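Local coordinates for protein proline dehydrogenase (Bradyrhizobium japonicum USDA 110, PDB 3HAZ) that probably oxidises proline to glutamate in two steps, through an FAD-dependent proline dehydrogenase and an NAD-dependent aldehyde dehydrogenase joined in one chain, at residues Gly235-Ser241 / Asn276-Glu282; Val255-Val260 / Asp292-Thr297. All blocks are in the same frame, centred on the assembly; numbering follows the deposited sequence.

Interaction 1: Gly235-Ser241 / Asn276-Glu282. With FAD (flavin-adenine dinucleotide), chain C; SO4 (sulfate ion), chain K.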
loop_
_atom_site.group_PDB
_atom_site.type_symbol
_atom_site.label_atom_id
_atom_site.label_comp_id
_atom_site.label_asym_id
_atom_site.label_seq_id
_atom_site.Cartn_x
_atom_site.Cartn_y
_atom_site.Cartn_z
ATOM N N GLY A 235 58.948 -9.516 15.285
ATOM C CA GLY A 235 58.029 -10.418 15.945
ATOM C C GLY A 235 57.603 -11.592 15.083
ATOM O O GLY A 235 57.799 -11.616 13.863
ATOM N N ILE A 236 57.019 -12.584 15.735
ATOM C CA ILE A 236 56.398 -13.688 15.033
ATOM C C ILE A 236 55.003 -13.903 15.608
ATOM O O ILE A 236 54.802 -13.771 16.818
ATOM C CB ILE A 236 57.244 -14.976 15.163
ATOM C CG1 ILE A 236 56.693 -16.082 14.262
ATOM C CG2 ILE A 236 57.325 -15.433 16.626
ATOM C CD1 ILE A 236 57.655 -17.253 14.091
ATOM N N SER A 237 54.044 -14.207 14.735
ATOM C CA SER A 237 52.679 -14.516 15.146
ATOM C C SER A 237 52.434 -16.011 15.051
ATOM O O SER A 237 52.820 -16.651 14.069
ATOM C CB SER A 237 51.657 -13.790 14.264
ATOM O OG SER A 237 51.529 -12.437 14.639
ATOM N N VAL A 238 51.769 -16.547 16.071
ATOM C CA VAL A 238 51.549 -17.979 16.208
ATOM C C VAL A 238 50.082 -18.259 16.516
ATOM O O VAL A 238 49.441 -17.484 17.223
ATOM C CB VAL A 238 52.438 -18.535 17.337
ATOM C CG1 VAL A 238 51.865 -19.812 17.908
ATOM C CG2 VAL A 238 53.867 -18.732 16.830
ATOM N N LYS A 239 49.554 -19.356 15.970
ATOM C CA LYS A 239 48.172 -19.771 16.222
ATOM C C LYS A 239 48.096 -21.094 16.978
ATOM O O LYS A 239 48.638 -22.109 16.535
ATOM C CB LYS A 239 47.397 -19.898 14.908
ATOM C CG LYS A 239 46.856 -18.585 14.363
ATOM C CD LYS A 239 46.101 -18.818 13.063
ATOM C CE LYS A 239 45.480 -17.528 12.541
ATOM N NZ LYS A 239 46.505 -16.471 12.366
ATOM N N LEU A 240 47.410 -21.089 18.114
ATOM C CA LEU A 240 47.271 -22.316 18.900
ATOM C C LEU A 240 46.659 -23.454 18.089
ATOM O O LEU A 240 47.039 -24.602 18.271
ATOM C CB LEU A 240 46.454 -22.068 20.168
ATOM C CG LEU A 240 47.045 -20.976 21.063
ATOM C CD1 LEU A 240 46.200 -20.728 22.301
ATOM C CD2 LEU A 240 48.473 -21.345 21.445
ATOM N N SER A 241 45.720 -23.149 17.190
ATOM C CA SER A 241 45.064 -24.216 16.431
ATOM C C SER A 241 46.046 -24.907 15.481
ATOM O O SER A 241 45.822 -26.037 15.062
ATOM C CB SER A 241 43.832 -23.704 15.667
ATOM O OG SER A 241 44.199 -22.909 14.543
ATOM N N ASN A 276 59.641 -10.358 19.860
ATOM C CA ASN A 276 58.231 -10.240 20.183
ATOM C C ASN A 276 57.550 -11.545 19.741
ATOM O O ASN A 276 57.706 -11.978 18.598
ATOM C CB ASN A 276 57.639 -9.034 19.448
ATOM C CG ASN A 276 56.149 -8.816 19.753
ATOM O OD1 ASN A 276 55.420 -8.257 18.934
ATOM N ND2 ASN A 276 55.701 -9.257 20.925
ATOM N N PHE A 277 56.813 -12.173 20.650
ATOM C CA PHE A 277 56.164 -13.454 20.385
ATOM C C PHE A 277 54.663 -13.331 20.678
ATOM O O PHE A 277 54.263 -13.214 21.835
ATOM C CB PHE A 277 56.814 -14.533 21.264
ATOM C CG PHE A 277 56.317 -15.925 21.001
ATOM C CD1 PHE A 277 56.889 -16.707 20.002
ATOM C CD2 PHE A 277 55.297 -16.462 21.766
ATOM C CE1 PHE A 277 56.436 -17.993 19.759
ATOM C CE2 PHE A 277 54.836 -17.756 21.535
ATOM C CZ PHE A 277 55.405 -18.522 20.531
ATOM N N THR A 278 53.836 -13.353 19.633
ATOM C CA THR A 278 52.411 -13.060 19.792
ATOM C C THR A 278 51.525 -14.255 19.455
ATOM O O THR A 278 51.607 -14.805 18.356
ATOM C CB THR A 278 51.969 -11.858 18.912
ATOM O OG1 THR A 278 52.903 -10.784 19.057
ATOM C CG2 THR A 278 50.577 -11.372 19.319
ATOM N N VAL A 279 50.690 -14.654 20.412
ATOM C CA VAL A 279 49.662 -15.667 20.174
ATOM C C VAL A 279 48.403 -15.027 19.577
ATOM O O VAL A 279 47.733 -14.214 20.223
ATOM C CB VAL A 279 49.296 -16.430 21.472
ATOM C CG1 VAL A 279 48.272 -17.538 21.183
ATOM C CG2 VAL A 279 50.557 -17.010 22.130
ATOM N N ASP A 280 48.092 -15.385 18.336
ATOM C CA ASP A 280 46.939 -14.805 17.646
ATOM C C ASP A 280 45.644 -15.171 18.360
ATOM O O ASP A 280 45.581 -16.165 19.096
ATOM C CB ASP A 280 46.873 -15.295 16.196
ATOM C CG ASP A 280 47.932 -14.655 15.301
ATOM O OD1 ASP A 280 48.569 -13.656 15.714
ATOM O OD2 ASP A 280 48.120 -15.154 14.169
ATOM N N ALA A 281 44.611 -14.365 18.140
ATOM C CA ALA A 281 43.284 -14.663 18.661
ATOM C C ALA A 281 42.442 -15.252 17.537
ATOM O O ALA A 281 42.459 -14.750 16.411
ATOM C CB ALA A 281 42.641 -13.411 19.215
ATOM N N GLU A 282 41.714 -16.321 17.842
ATOM C CA GLU A 282 40.931 -17.019 16.826
ATOM C C GLU A 282 39.434 -16.955 17.147
ATOM O O GLU A 282 38.946 -15.919 17.600
ATOM C CB GLU A 282 41.455 -18.455 16.662
ATOM C CG GLU A 282 42.963 -18.457 16.338
ATOM C CD GLU A 282 43.545 -19.833 16.068
ATOM O OE1 GLU A 282 43.302 -20.386 14.972
ATOM O OE2 GLU A 282 44.275 -20.347 16.940
HETATM P PA FAD C . 37.930 -1.492 9.729
HETATM O O1A FAD C . 37.350 -1.346 8.209
HETATM O O2A FAD C . 37.882 -0.235 10.474
HETATM O O5B FAD C . 37.030 -2.588 10.525
HETATM C C5B FAD C . 36.836 -3.837 9.926
HETATM C C4B FAD C . 36.231 -4.811 10.945
HETATM O O4B FAD C . 35.143 -4.324 11.904
HETATM C C3B FAD C . 36.224 -6.216 10.888
HETATM O O3B FAD C . 37.416 -6.888 10.522
HETATM C C2B FAD C . 35.432 -6.627 12.103
HETATM O O2B FAD C . 36.164 -7.093 13.221
HETATM C C1B FAD C . 34.506 -5.494 12.370
HETATM N N9A FAD C . 33.186 -5.535 11.767
HETATM C C8A FAD C . 32.853 -5.504 10.416
HETATM N N7A FAD C . 31.487 -5.512 10.326
HETATM C C5A FAD C . 30.972 -5.542 11.644
HETATM C C6A FAD C . 29.569 -5.565 12.184
HETATM N N6A FAD C . 28.425 -5.562 11.280
HETATM N N1A FAD C . 29.357 -5.583 13.482
HETATM C C2A FAD C . 30.443 -5.574 14.379
HETATM N N3A FAD C . 31.792 -5.555 13.860
HETATM C C4A FAD C . 32.010 -5.535 12.506
HETATM N N1 FAD C . 42.046 -10.511 14.045
HETATM C C2 FAD C . 41.774 -11.603 14.833
HETATM O O2 FAD C . 40.470 -12.015 15.000
HETATM N N3 FAD C . 42.853 -12.334 15.438
HETATM C C4 FAD C . 44.147 -11.944 15.235
HETATM O O4 FAD C . 45.194 -12.616 15.879
HETATM C C4X FAD C . 44.433 -10.798 14.415
HETATM N N5 FAD C . 45.844 -10.355 14.191
HETATM C C5X FAD C . 46.106 -9.227 13.375
HETATM C C6 FAD C . 47.494 -8.798 13.149
HETATM C C7 FAD C . 47.752 -7.669 12.338
HETATM C C7M FAD C . 49.193 -7.249 12.094
HETATM C C8 FAD C . 46.633 -6.917 11.724
HETATM C C8M FAD C . 46.885 -5.688 10.833
HETATM C C9 FAD C . 45.308 -7.330 11.942
HETATM C C9A FAD C . 45.030 -8.512 12.779
HETATM N N10 FAD C . 43.651 -8.949 13.009
HETATM C C10 FAD C . 43.393 -10.102 13.842
HETATM C "C1'" FAD C . 42.473 -8.142 12.558
HETATM C "C2'" FAD C . 41.884 -8.505 11.170
HETATM O "O2'" FAD C . 42.810 -9.304 10.440
HETATM C "C3'" FAD C . 41.497 -7.211 10.436
HETATM O "O3'" FAD C . 42.660 -6.586 9.905
HETATM C "C4'" FAD C . 40.745 -6.186 11.359
HETATM O "O4'" FAD C . 39.712 -6.674 12.142
HETATM C "C5'" FAD C . 40.329 -4.906 10.586
HETATM O "O5'" FAD C . 40.168 -3.778 11.432
HETATM P P FAD C . 40.490 -2.284 10.788
HETATM O O1P FAD C . 40.369 -1.127 11.983
HETATM O O2P FAD C . 41.815 -2.293 10.158
HETATM O O3P FAD C . 39.437 -2.073 9.557
HETATM S S SO4 K . 44.686 -12.847 11.072
HETATM O O1 SO4 K . 45.149 -11.471 11.226
HETATM O O2 SO4 K . 43.317 -12.817 10.572
HETATM O O3 SO4 K . 45.542 -13.548 10.117
HETATM O O4 SO4 K . 44.735 -13.532 12.364
HETATM O O HOH W 1 54.641 -10.297 16.908
HETATM O O HOH W 2 45.246 -18.989 18.821
#

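Interaction 2: Val255-Val260 / Asp292-Thr297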
loop_
_atom_site.group_PDB
_atom_site.type_symbol
_atom_site.label_atom_id
_atom_site.label_comp_id
_atom_site.label_asym_id
_atom_site.label_seq_id
_atom_site.Cartn_x
_atom_site.Cartn_y
_atom_site.Cartn_z
ATOM N N VAL A 255 44.653 -31.040 25.662
ATOM C CA VAL A 255 45.255 -29.796 25.182
ATOM C C VAL A 255 46.228 -29.190 26.205
ATOM O O VAL A 255 47.343 -28.810 25.861
ATOM C CB VAL A 255 44.182 -28.749 24.777
ATOM C CG1 VAL A 255 44.821 -27.371 24.519
ATOM C CG2 VAL A 255 43.426 -29.217 23.543
ATOM N N MET A 256 45.811 -29.122 27.465
ATOM C CA MET A 256 46.636 -28.516 28.502
ATOM C C MET A 256 47.919 -29.305 28.723
ATOM O O MET A 256 48.948 -28.752 29.112
ATOM C CB MET A 256 45.857 -28.407 29.811
ATOM C CG MET A 256 44.643 -27.500 29.721
ATOM S SD MET A 256 45.089 -25.840 29.191
ATOM C CE MET A 256 46.226 -25.392 30.506
ATOM N N VAL A 257 47.850 -30.600 28.456
ATOM C CA VAL A 257 48.971 -31.494 28.698
ATOM C C VAL A 257 49.921 -31.563 27.488
ATOM O O VAL A 257 51.137 -31.738 27.641
ATOM C CB VAL A 257 48.431 -32.895 29.087
ATOM C CG1 VAL A 257 49.371 -33.984 28.669
ATOM C CG2 VAL A 257 48.131 -32.955 30.586
ATOM N N GLU A 258 49.367 -31.395 26.289
ATOM C CA GLU A 258 50.147 -31.548 25.059
ATOM C C GLU A 258 50.593 -30.224 24.440
ATOM O O GLU A 258 51.728 -30.099 23.980
ATOM C CB GLU A 258 49.362 -32.364 24.023
ATOM C CG GLU A 258 49.085 -33.796 24.466
ATOM C CD GLU A 258 48.217 -34.570 23.486
ATOM O OE1 GLU A 258 47.264 -33.985 22.927
ATOM O OE2 GLU A 258 48.481 -35.775 23.284
ATOM N N LEU A 259 49.700 -29.241 24.424
ATOM C CA LEU A 259 49.958 -27.990 23.714
ATOM C C LEU A 259 50.924 -27.054 24.462
ATOM O O LEU A 259 51.836 -26.479 23.868
ATOM C CB LEU A 259 48.636 -27.284 23.399
ATOM C CG LEU A 259 48.709 -25.889 22.767
ATOM C CD1 LEU A 259 49.726 -25.849 21.640
ATOM C CD2 LEU A 259 47.330 -25.445 22.284
ATOM N N VAL A 260 50.728 -26.916 25.766
ATOM C CA VAL A 260 51.554 -26.016 26.570
ATOM C C VAL A 260 53.070 -26.226 26.413
ATOM O O VAL A 260 53.805 -25.260 26.203
ATOM C CB VAL A 260 51.147 -26.052 28.063
ATOM C CG1 VAL A 260 52.138 -25.261 28.910
ATOM C CG2 VAL A 260 49.732 -25.510 28.232
ATOM N N ASP A 292 43.626 -20.201 28.867
ATOM C CA ASP A 292 44.120 -21.253 29.761
ATOM C C ASP A 292 45.515 -21.688 29.332
ATOM O O ASP A 292 46.420 -21.821 30.151
ATOM C CB ASP A 292 43.206 -22.475 29.716
ATOM C CG ASP A 292 41.870 -22.237 30.389
ATOM O OD1 ASP A 292 41.764 -21.300 31.211
ATOM O OD2 ASP A 292 40.925 -22.995 30.086
ATOM N N VAL A 293 45.674 -21.933 28.036
ATOM C CA VAL A 293 46.948 -22.375 27.494
ATOM C C VAL A 293 47.998 -21.279 27.671
ATOM O O VAL A 293 49.113 -21.539 28.129
ATOM C CB VAL A 293 46.810 -22.756 26.009
ATOM C CG1 VAL A 293 48.182 -22.852 25.334
ATOM C CG2 VAL A 293 46.028 -24.057 25.877
ATOM N N ILE A 294 47.622 -20.050 27.333
ATOM C CA ILE A 294 48.538 -18.912 27.413
ATOM C C ILE A 294 49.010 -18.653 28.844
ATOM O O ILE A 294 50.185 -18.349 29.071
ATOM C CB ILE A 294 47.894 -17.632 26.824
ATOM C CG1 ILE A 294 47.822 -17.737 25.301
ATOM C CG2 ILE A 294 48.670 -16.397 27.219
ATOM C CD1 ILE A 294 47.058 -16.601 24.641
ATOM N N ALA A 295 48.098 -18.782 29.804
ATOM C CA ALA A 295 48.427 -18.544 31.204
ATOM C C ALA A 295 49.399 -19.597 31.737
ATOM O O ALA A 295 50.341 -19.271 32.458
ATOM C CB ALA A 295 47.161 -18.515 32.058
ATOM N N ALA A 296 49.160 -20.858 31.393
ATOM C CA ALA A 296 50.026 -21.938 31.869
ATOM C C ALA A 296 51.413 -21.821 31.242
ATOM O O ALA A 296 52.423 -22.092 31.881
ATOM C CB ALA A 296 49.407 -23.297 31.574
ATOM N N THR A 297 51.456 -21.397 29.985
ATOM C CA THR A 297 52.725 -21.187 29.321
ATOM C C THR A 297 53.489 -20.042 29.974
ATOM O O THR A 297 54.673 -20.172 30.293
ATOM C CB THR A 297 52.516 -20.867 27.836
ATOM O OG1 THR A 297 51.758 -21.924 27.233
ATOM C CG2 THR A 297 53.856 -20.729 27.130
#

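Interaction 1: Gly235-Ser241 / Asn276-Glu282
Ile236 and Phe277 face each other as one of four parallel bridges between strands 235-238 and 276-279, whose axes run 18° apart. The amide of Ile236 reaches Asn276 O, and Ile236 O accepts from Thr278 N at 3.0 Å; the ladder continues through Val238 N to Thr278 O and closes with Asp280 N to Val238 O at 2.7 Å. On one face of the pair, CG2 of Ile236 lies 3.6 Å from CD1 of the Phe277 ring, and CG2 of Val238 approaches the far end of the same ring; beta-branched and aromatic residues suit this buried side. The other face is polar, and a water there donates to both Asn276 OD1 and Thr278 OG1.

At the C-terminal ends the side chains turn ionic. Lys239 NZ forms a salt bridge with Asp280 OD2 at 2.8 Å, met on the anti side, 22° out of the carboxylate plane, while Asp280 OD1 pairs with Arg341, which also bonds Ser237 OG. Glu282 grips the short helical turn at Ser241 with both oxygens: OE1 meets Ser241 OG at 2.7 Å and OE2 takes Ser241 N at 3.2 Å, each through a syn lone pair. Its chain is extended beyond CG (chi2 -176°), which carries the carboxylate across to Ser241. Between these acids, Ala281 pairs with the pyrimidine edge of the flavin: its N donates to FAD O4 and its O accepts the N3-H at 2.6 Å, a match needing only backbone atoms.

Strands 193-196 and 309-314 flank the pair in the TIM-type (beta/alpha)8 barrel of the proline dehydrogenase domain, where strand 235-238, helix 252-272 and strand 276-279 form a beta-alpha-beta crossover. Helices 204-223 and 252-272 cover the apolar face, and Tyr443 of strand 440-448 touches the polar one.

Interaction 2: Val255-Val260 / Asp292-Thr297
Val293 pushes its two methyl groups into a hole formed by Val255, Met256, Leu259 and Val260, a knob-into-hole fit at the crossing of helices 252-272 and 287-298. The local axes approach to 9.9 Å and cross at -59°. CG2 of Val293 meets CG1 of Val255 at 3.8 Å and SD of Met256 at 3.9 Å, whereas CG1 is turned to Leu259, with CG 4.0 Å away. Compact and branched, valine presents a methyl to each side of the hole at once.

Met256 reaches over from the edge of the contact. Its chain folds at both outer torsions (chi2 -57°, chi3 -59°), bringing SD beside CB of Asp292 and setting CE 3.6 Å from Asp292 O and 4.0 Å from Ala296 CB. A flexible thioether can follow the neighbouring helix in this way, and the small Ala296 leaves the helix surface low enough for both CE of Met256 and CG2 of Val260.

Val260 lies where the backbones come closest, opposite Thr297. Their side chains run antiparallel alongside one another, CG1 of Val260 passing 3.8 Å from Thr297 OG1. That hydroxyl is spent within its own helix, donating to Val293 O at 2.8 Å from above the carbonyl plane.

No hydrogen bond or salt bridge crosses between the two segments themselves, where the packing of methyl groups does the work. Just beyond them, however, Asp292 makes a salt bridge to Arg252 at the start of helix 252-272, which adds an ionic tie between the same two helices, and a second one to Arg524.

How the interactions relate
Interaction 1 belongs to the barrel wall and interaction 2 to the helical layer outside it. Helix 252-272 links the two strands in the chain, and helix 287-298 follows the second, so the segments alternate in sequence. The layers meet directly: Val279 CG1 packs on Ile294 CD1 at 3.8 Å, and Leu240 touches both Leu259 and Val293. All touching residues of 235-241/276-282 are buried, and there backbone bonds, ion pairs and flavin contacts are joined to an apolar face. By contrast, 255-260/292-297 is only partly buried, lies away from the flavin and NAD sites, and is joined between its two segments by apolar packing, with the Asp292-Arg252 salt bridge beside it.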